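EchA16_2 (Mycobacterium avium subsp. paratuberculosis, PDB 3QYR) probably catalyses the reversible addition of water to trans-2-enoyl-CoA thioesters as a member of the crotonase family. Local coordinates at residues 10-13 and 18-21; 13-18 and 185-190; 149-154 and 167-172. All coordinates share one frame; numbering follows the deposited sequence.

Contact 1. Residues 10-13 and 18-21; sequences LLSN and VRTL
Both S12 and R19 start their side chains anti to the backbone N (chi1 175° for S12), and this turns the serine hydroxyl and the arginine chain to one another on a single face of the hairpin. R19 then bends at its third torsion (-59°). S12 OG lies alongside the methylene just before the guanidinium, 3.7 Å from R19 CD, and is placed obliquely to the guanidinium itself. L21 CD2 also approaches the hydroxyl, 3.9 Å from S12 OG. A small polar side chain suits S12, an exposed position where the hydroxyl lies beside the R19 chain and the L21 methyl. Further along this face the leucines meet methyl to methyl, L10 CD2 to L21 CD2 at 4.4 Å.

Beneath the side chains the two strands run antiparallel, at 168° to each other. N13 and T20 form a hydrogen-bonded pair: N13 N donates to T20 O at 3.0 Å, and T20 N returns a bond to N13 O (2.6 Å in the model). S12 and L21 are the adjacent non-hydrogen-bonded pair, where L21 CA-H approaches L11 O at 3.4 Å. R19 CA does the same to N13 O, at 3.2 Å.

The arginine's polar end is satisfied beyond the two segments, by T14 OG1 at NE and by a salt bridge from NH2 to D50; its long chain lets the guanidinium reach D50 while its methylenes lie beside S12. L10 and L21 pack against helix 34-49 through A43, which explains their apolar nature. On the reverse face, V18 and T20 touch I57, V18 also reaches helix 182-195, and strand 18-23 bonds onward to strand 55-60, leaving strand 10-15 outermost in the sheet of this chain.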
loop_
_atom_site.group_PDB
_atom_site.type_symbol
_atom_site.label_atom_id
_atom_site.label_comp_id
_atom_site.label_asym_id
_atom_site.label_seq_id
_atom_site.Cartn_x
_atom_site.Cartn_y
_atom_site.Cartn_z
ATOM N N LEU A 10 36.504 16.129 -1.443
ATOM C CA LEU A 10 35.232 16.774 -1.195
ATOM C C LEU A 10 35.479 18.141 -0.541
ATOM O O LEU A 10 36.111 18.229 0.493
ATOM C CB LEU A 10 34.389 15.913 -0.265
ATOM C CG LEU A 10 33.012 16.500 0.017
ATOM C CD1 LEU A 10 32.097 16.169 -1.119
ATOM C CD2 LEU A 10 32.436 16.019 1.346
ATOM N N LEU A 11 34.956 19.205 -1.139
ATOM C CA LEU A 11 34.997 20.514 -0.525
ATOM C C LEU A 11 33.740 20.707 0.291
ATOM O O LEU A 11 32.663 20.250 -0.082
ATOM C CB LEU A 11 35.104 21.611 -1.578
ATOM C CG LEU A 11 36.380 21.582 -2.405
ATOM C CD1 LEU A 11 36.446 22.785 -3.379
ATOM C CD2 LEU A 11 37.638 21.507 -1.479
ATOM N N SER A 12 33.898 21.380 1.422
ATOM C CA SER A 12 32.783 21.795 2.264
ATOM C C SER A 12 32.959 23.261 2.612
ATOM O O SER A 12 34.026 23.658 3.062
ATOM C CB SER A 12 32.751 20.964 3.549
ATOM O OG SER A 12 31.740 21.439 4.443
ATOM N N ASN A 13 31.924 24.066 2.394
ATOM C CA ASN A 13 31.943 25.461 2.826
ATOM C C ASN A 13 30.579 25.888 3.325
ATOM O O ASN A 13 29.558 25.441 2.807
ATOM C CB ASN A 13 32.381 26.380 1.688
ATOM C CG ASN A 13 32.612 27.836 2.162
ATOM O OD1 ASN A 13 33.529 28.098 2.938
ATOM N ND2 ASN A 13 31.759 28.767 1.708
ATOM N N VAL A 18 23.989 28.037 5.205
ATOM C CA VAL A 18 23.941 27.179 4.014
ATOM C C VAL A 18 25.309 26.529 3.818
ATOM O O VAL A 18 26.319 27.224 3.653
ATOM C CB VAL A 18 23.586 27.982 2.723
ATOM C CG1 VAL A 18 23.655 27.094 1.472
ATOM C CG2 VAL A 18 22.236 28.639 2.868
ATOM N N ARG A 19 25.345 25.199 3.867
ATOM C CA ARG A 19 26.584 24.432 3.629
ATOM C C ARG A 19 26.599 23.851 2.234
ATOM O O ARG A 19 25.674 23.145 1.842
ATOM C CB ARG A 19 26.727 23.306 4.641
ATOM C CG ARG A 19 27.852 22.327 4.325
ATOM C CD ARG A 19 28.220 21.469 5.508
ATOM N NE ARG A 19 28.629 22.328 6.609
ATOM C CZ ARG A 19 28.710 21.947 7.878
ATOM N NH1 ARG A 19 28.428 20.704 8.212
ATOM N NH2 ARG A 19 29.072 22.825 8.820
ATOM N N THR A 20 27.664 24.137 1.492
ATOM C CA THR A 20 27.791 23.651 0.109
ATOM C C THR A 20 28.820 22.557 0.086
ATOM O O THR A 20 29.930 22.772 0.551
ATOM C CB THR A 20 28.234 24.770 -0.892
ATOM O OG1 THR A 20 27.311 25.873 -0.854
ATOM C CG2 THR A 20 28.343 24.220 -2.290
ATOM N N LEU A 21 28.442 21.402 -0.452
ATOM C CA LEU A 21 29.320 20.242 -0.581
ATOM C C LEU A 21 29.665 20.008 -2.068
ATOM O O LEU A 21 28.809 19.643 -2.868
ATOM C CB LEU A 21 28.658 18.980 0.009
ATOM C CG LEU A 21 28.228 18.940 1.491
ATOM C CD1 LEU A 21 27.396 17.655 1.812
ATOM C CD2 LEU A 21 29.408 19.073 2.475
#

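Contact 2. Residues 13-18 and 185-190; sequences NTEERV and AAQAVA
E15 and V18, the two hairpin residues that meet helix 182-195, are clasped to each other by a pair of backbone hydrogen bonds. The shorter runs from E15 N to V18 O at 2.9 Å, and V18 N answers to E15 O at 3.1 Å. Between them E16 and R17 both take positive phi (52° and 73°), the left-handed pair of a type I' turn. R17 holds the tip down by a salt bridge from NE to D54 and a bond from NH2 to the carbonyl of D51.

The contact with the helix is carried by V18. With CG1 anti to the backbone N (chi1 175°) and CG2 anti to the carbonyl carbon, the two branches both meet one methyl: V18 CG2 lies 3.7 Å from A190 CB, while V18 CG1 is a little farther from the same A190 CB at 4.1 Å. The match is of a broad, forked side chain with the smallest side chain a helix can offer, and the short alanine lets the turn come close to the helix. At the outer border, E15 and Q187 extend toward each other, but E15 OE1 and Q187 NE2 remain 4.4 Å apart, too far for a hydrogen bond. Two long polar chains fit this exposed margin.

I57 of strand 55-60 touches A186 and Q187, and V55 touches A190, so the small apolar cluster extends onto the sheet. The arrangement is that of a beta hairpin with a two-residue loop forming a type I' turn, its turn end packed on a helix lying against the central sheet of a crotonase-like fold.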
loop_
_atom_site.group_PDB
_atom_site.type_symbol
_atom_site.label_atom_id
_atom_site.label_comp_id
_atom_site.label_asym_id
_atom_site.label_seq_id
_atom_site.Cartn_x
_atom_site.Cartn_y
_atom_site.Cartn_z
ATOM N N ASN A 13 31.924 24.066 2.394
ATOM C CA ASN A 13 31.943 25.461 2.826
ATOM C C ASN A 13 30.579 25.888 3.325
ATOM O O ASN A 13 29.558 25.441 2.807
ATOM C CB ASN A 13 32.381 26.380 1.688
ATOM C CG ASN A 13 32.612 27.836 2.162
ATOM O OD1 ASN A 13 33.529 28.098 2.938
ATOM N ND2 ASN A 13 31.759 28.767 1.708
ATOM N N THR A 14 30.580 26.774 4.316
ATOM C CA THR A 14 29.399 27.112 5.078
ATOM C C THR A 14 29.293 28.625 5.202
ATOM O O THR A 14 30.125 29.259 5.793
ATOM C CB THR A 14 29.429 26.475 6.488
ATOM O OG1 THR A 14 29.754 25.077 6.382
ATOM C CG2 THR A 14 28.073 26.622 7.148
ATOM N N GLU A 15 28.223 29.175 4.658
ATOM C CA GLU A 15 28.022 30.605 4.518
ATOM C C GLU A 15 26.572 30.880 4.940
ATOM O O GLU A 15 25.625 30.465 4.273
ATOM C CB GLU A 15 28.242 30.954 3.030
ATOM C CG GLU A 15 28.667 32.353 2.716
ATOM C CD GLU A 15 28.737 32.664 1.190
ATOM O OE1 GLU A 15 28.703 31.747 0.328
ATOM O OE2 GLU A 15 28.834 33.861 0.846
ATOM N N GLU A 16 26.412 31.541 6.084
ATOM C CA GLU A 16 25.100 32.013 6.563
ATOM C C GLU A 16 24.074 30.900 6.561
ATOM O O GLU A 16 23.044 30.976 5.894
ATOM C CB GLU A 16 24.625 33.185 5.719
ATOM C CG GLU A 16 25.655 34.327 5.611
ATOM C CD GLU A 16 25.957 35.003 6.946
ATOM O OE1 GLU A 16 25.218 34.805 7.921
ATOM O OE2 GLU A 16 26.933 35.769 7.022
ATOM N N ARG A 17 24.404 29.833 7.280
ATOM C CA ARG A 17 23.489 28.701 7.514
ATOM C C ARG A 17 23.270 27.789 6.295
ATOM O O ARG A 17 22.481 26.855 6.369
ATOM C CB ARG A 17 22.149 29.198 8.112
ATOM C CG ARG A 17 22.360 30.246 9.240
ATOM C CD ARG A 17 21.195 30.364 10.234
ATOM N NE ARG A 17 20.728 29.060 10.729
ATOM C CZ ARG A 17 21.319 28.325 11.686
ATOM N NH1 ARG A 17 22.431 28.731 12.305
ATOM N NH2 ARG A 17 20.784 27.152 12.018
ATOM N N VAL A 18 23.989 28.037 5.205
ATOM C CA VAL A 18 23.941 27.179 4.014
ATOM C C VAL A 18 25.309 26.529 3.818
ATOM O O VAL A 18 26.319 27.224 3.653
ATOM C CB VAL A 18 23.586 27.982 2.723
ATOM C CG1 VAL A 18 23.655 27.094 1.472
ATOM C CG2 VAL A 18 22.236 28.639 2.868
ATOM N N ALA A 185 21.710 30.619 -8.362
ATOM C CA ALA A 185 20.306 30.242 -8.378
ATOM C C ALA A 185 20.001 29.272 -7.207
ATOM O O ALA A 185 18.934 29.361 -6.579
ATOM C CB ALA A 185 19.920 29.684 -9.738
ATOM N N ALA A 186 20.952 28.405 -6.884
ATOM C CA ALA A 186 20.811 27.505 -5.753
ATOM C C ALA A 186 20.827 28.252 -4.401
ATOM O O ALA A 186 20.031 27.957 -3.507
ATOM C CB ALA A 186 21.937 26.449 -5.789
ATOM N N GLN A 187 21.747 29.211 -4.263
ATOM C CA GLN A 187 21.821 30.063 -3.064
ATOM C C GLN A 187 20.593 30.976 -2.881
ATOM O O GLN A 187 20.264 31.364 -1.748
ATOM C CB GLN A 187 23.105 30.892 -3.093
ATOM C CG GLN A 187 24.434 30.026 -3.065
ATOM C CD GLN A 187 25.742 30.827 -3.330
ATOM O OE1 GLN A 187 25.721 32.033 -3.521
ATOM N NE2 GLN A 187 26.864 30.142 -3.322
ATOM N N ALA A 188 19.892 31.291 -3.973
ATOM C CA ALA A 188 18.703 32.155 -3.884
ATOM C C ALA A 188 17.517 31.377 -3.288
ATOM O O ALA A 188 16.788 31.880 -2.422
ATOM C CB ALA A 188 18.344 32.731 -5.247
ATOM N N VAL A 189 17.328 30.152 -3.760
ATOM C CA VAL A 189 16.399 29.229 -3.146
ATOM C C VAL A 189 16.823 28.941 -1.676
ATOM O O VAL A 189 15.982 28.924 -0.780
ATOM C CB VAL A 189 16.326 27.943 -3.953
ATOM C CG1 VAL A 189 15.553 26.879 -3.202
ATOM C CG2 VAL A 189 15.721 28.239 -5.327
ATOM N N ALA A 190 18.122 28.758 -1.439
ATOM C CA ALA A 190 18.635 28.521 -0.091
ATOM C C ALA A 190 18.234 29.678 0.847
ATOM O O ALA A 190 17.723 29.456 1.957
ATOM C CB ALA A 190 20.140 28.353 -0.119
#

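Contact 3. Residues 149-154 and 167-172; sequences IGLARR and ALRAGL
L151 drives its CD2 methyl onto the methyl of A170, with L151 CD2 to A170 CB at 3.7 Å. The leucine reaches that far because CG lies anti to the backbone N (chi1 -158°), extending the branch away from helix 149-158 toward helix 164-170. The nearest alpha carbons, those of L151 and A170, are still 8.3 Å apart, so one long side chain bridges the gap between backbones and a short one receives it. The same CD2 comes to the edge of the R169 guanidinium, near its plane, 4.4 Å from R169 NH2. This is a loose approach. The charge of R169 is met instead by D166, through a salt bridge from NH1, and its side chain also packs on L168 of a neighbouring subunit.

The receiving helix ends just here. G171, with phi 91°, closes a Schellman motif in which G171 N bonds to L168 O at 3.2 Å and L172 N makes a weak bond to A167 O. A side chain at these backbone angles would press on the preceding carbonyl, so glycine suits the position. L172, beyond the turn, buries its side chain against V147 and F124.

Along helix 149-158 the arginines serve another boundary: R153 pairs with D114, and R154 with E175, both acids belonging to a neighbouring subunit. The chemistry implies a division of labour: 149-154 and 167-172 meet by van der Waals packing alone, through a small apolar touch, while the salt bridges of R153 and R154 join helix 149-158 to another subunit.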
loop_
_atom_site.group_PDB
_atom_site.type_symbol
_atom_site.label_atom_id
_atom_site.label_comp_id
_atom_site.label_asym_id
_atom_site.label_seq_id
_atom_site.Cartn_x
_atom_site.Cartn_y
_atom_site.Cartn_z
ATOM N N ILE A 149 7.312 7.394 -16.362
ATOM C CA ILE A 149 7.644 5.971 -16.605
ATOM C C ILE A 149 8.352 5.747 -17.951
ATOM O O ILE A 149 9.388 5.108 -17.998
ATOM C CB ILE A 149 6.397 4.996 -16.499
ATOM C CG1 ILE A 149 5.863 4.908 -15.051
ATOM C CG2 ILE A 149 6.802 3.613 -16.924
ATOM C CD1 ILE A 149 4.353 4.510 -14.884
ATOM N N GLY A 150 7.796 6.269 -19.031
ATOM C CA GLY A 150 8.311 5.966 -20.370
ATOM C C GLY A 150 9.701 6.538 -20.618
ATOM O O GLY A 150 10.572 5.875 -21.191
ATOM N N LEU A 151 9.913 7.769 -20.176
ATOM C CA LEU A 151 11.218 8.381 -20.250
ATOM C C LEU A 151 12.225 7.629 -19.394
ATOM O O LEU A 151 13.359 7.456 -19.819
ATOM C CB LEU A 151 11.130 9.832 -19.805
ATOM C CG LEU A 151 12.188 10.827 -20.244
ATOM C CD1 LEU A 151 12.719 10.543 -21.700
ATOM C CD2 LEU A 151 11.582 12.254 -20.130
ATOM N N ALA A 152 11.830 7.167 -18.210
ATOM C CA ALA A 152 12.745 6.403 -17.346
ATOM C C ALA A 152 13.136 5.098 -18.034
ATOM O O ALA A 152 14.328 4.695 -18.028
ATOM C CB ALA A 152 12.118 6.100 -15.973
ATOM N N ARG A 153 12.143 4.434 -18.627
ATOM C CA ARG A 153 12.415 3.170 -19.260
ATOM C C ARG A 153 13.301 3.375 -20.485
ATOM O O ARG A 153 14.195 2.562 -20.744
ATOM C CB ARG A 153 11.118 2.454 -19.614
ATOM C CG ARG A 153 10.359 2.039 -18.348
ATOM C CD ARG A 153 9.195 1.052 -18.554
ATOM N NE ARG A 153 8.617 0.824 -17.259
ATOM C CZ ARG A 153 7.493 0.158 -17.005
ATOM N NH1 ARG A 153 6.767 -0.394 -17.977
ATOM N NH2 ARG A 153 7.082 0.079 -15.748
ATOM N N ARG A 154 13.068 4.458 -21.227
ATOM C CA ARG A 154 13.877 4.719 -22.411
ATOM C C ARG A 154 15.278 5.102 -21.978
ATOM O O ARG A 154 16.265 4.729 -22.609
ATOM C CB ARG A 154 13.241 5.819 -23.295
ATOM C CG ARG A 154 14.158 6.387 -24.376
ATOM C CD ARG A 154 13.391 7.189 -25.422
ATOM N NE ARG A 154 14.272 7.725 -26.466
ATOM C CZ ARG A 154 13.864 8.298 -27.602
ATOM N NH1 ARG A 154 12.569 8.386 -27.879
ATOM N NH2 ARG A 154 14.755 8.769 -28.474
ATOM N N ALA A 167 14.951 17.611 -19.245
ATOM C CA ALA A 167 14.737 17.336 -17.835
ATOM C C ALA A 167 13.761 18.320 -17.244
ATOM O O ALA A 167 12.915 17.946 -16.443
ATOM C CB ALA A 167 16.049 17.383 -17.080
ATOM N N LEU A 168 13.870 19.587 -17.633
ATOM C CA LEU A 168 12.905 20.613 -17.209
ATOM C C LEU A 168 11.507 20.284 -17.730
ATOM O O LEU A 168 10.525 20.384 -17.010
ATOM C CB LEU A 168 13.332 21.994 -17.702
ATOM C CG LEU A 168 12.450 23.160 -17.245
ATOM C CD1 LEU A 168 12.605 23.387 -15.690
ATOM C CD2 LEU A 168 12.743 24.432 -18.099
ATOM N N ARG A 169 11.418 19.876 -18.990
ATOM C CA ARG A 169 10.125 19.556 -19.561
ATOM C C ARG A 169 9.451 18.403 -18.796
ATOM O O ARG A 169 8.264 18.465 -18.466
ATOM C CB ARG A 169 10.284 19.220 -21.025
ATOM C CG ARG A 169 8.963 19.102 -21.756
ATOM C CD ARG A 169 9.117 18.377 -23.081
ATOM N NE ARG A 169 9.636 17.022 -22.896
ATOM C CZ ARG A 169 10.541 16.430 -23.682
ATOM N NH1 ARG A 169 11.081 17.081 -24.725
ATOM N NH2 ARG A 169 10.931 15.174 -23.403
ATOM N N ALA A 170 10.249 17.390 -18.485
ATOM C CA ALA A 170 9.846 16.212 -17.722
ATOM C C ALA A 170 9.620 16.419 -16.209
ATOM O O ALA A 170 9.037 15.568 -15.565
ATOM C CB ALA A 170 10.911 15.108 -17.923
ATOM N N GLY A 171 10.097 17.505 -15.618
ATOM C CA GLY A 171 9.916 17.697 -14.173
ATOM C C GLY A 171 11.028 17.155 -13.294
ATOM O O GLY A 171 10.934 17.215 -12.077
ATOM N N LEU A 172 12.098 16.641 -13.896
ATOM C CA LEU A 172 13.273 16.197 -13.131
ATOM C C LEU A 172 14.036 17.327 -12.426
ATOM O O LEU A 172 14.638 17.089 -11.387
ATOM C CB LEU A 172 14.256 15.489 -14.046
ATOM C CG LEU A 172 15.479 14.908 -13.370
ATOM C CD1 LEU A 172 15.046 14.058 -12.191
ATOM C CD2 LEU A 172 16.222 14.088 -14.394
#

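Overall arrangement
Contacts 1 and 2 are neighbours that touch, with centres about 10 Å apart; they share N13 and V18 and use the two strands of one hairpin. Contact 1 is local in sequence, whereas contact 2 brings helix 182-195 back to the hairpin after 166 intervening residues. Contact 3 lies within that interval, on the other side of the chain's centre from contact 1; its centre is about 29 Å from that of contact 1 and about 28 Å from that of contact 2. Contact 1 therefore builds the edge hairpin of the central sheet and contact 2 packs a helix on it, while the third joins two helices beside a subunit interface.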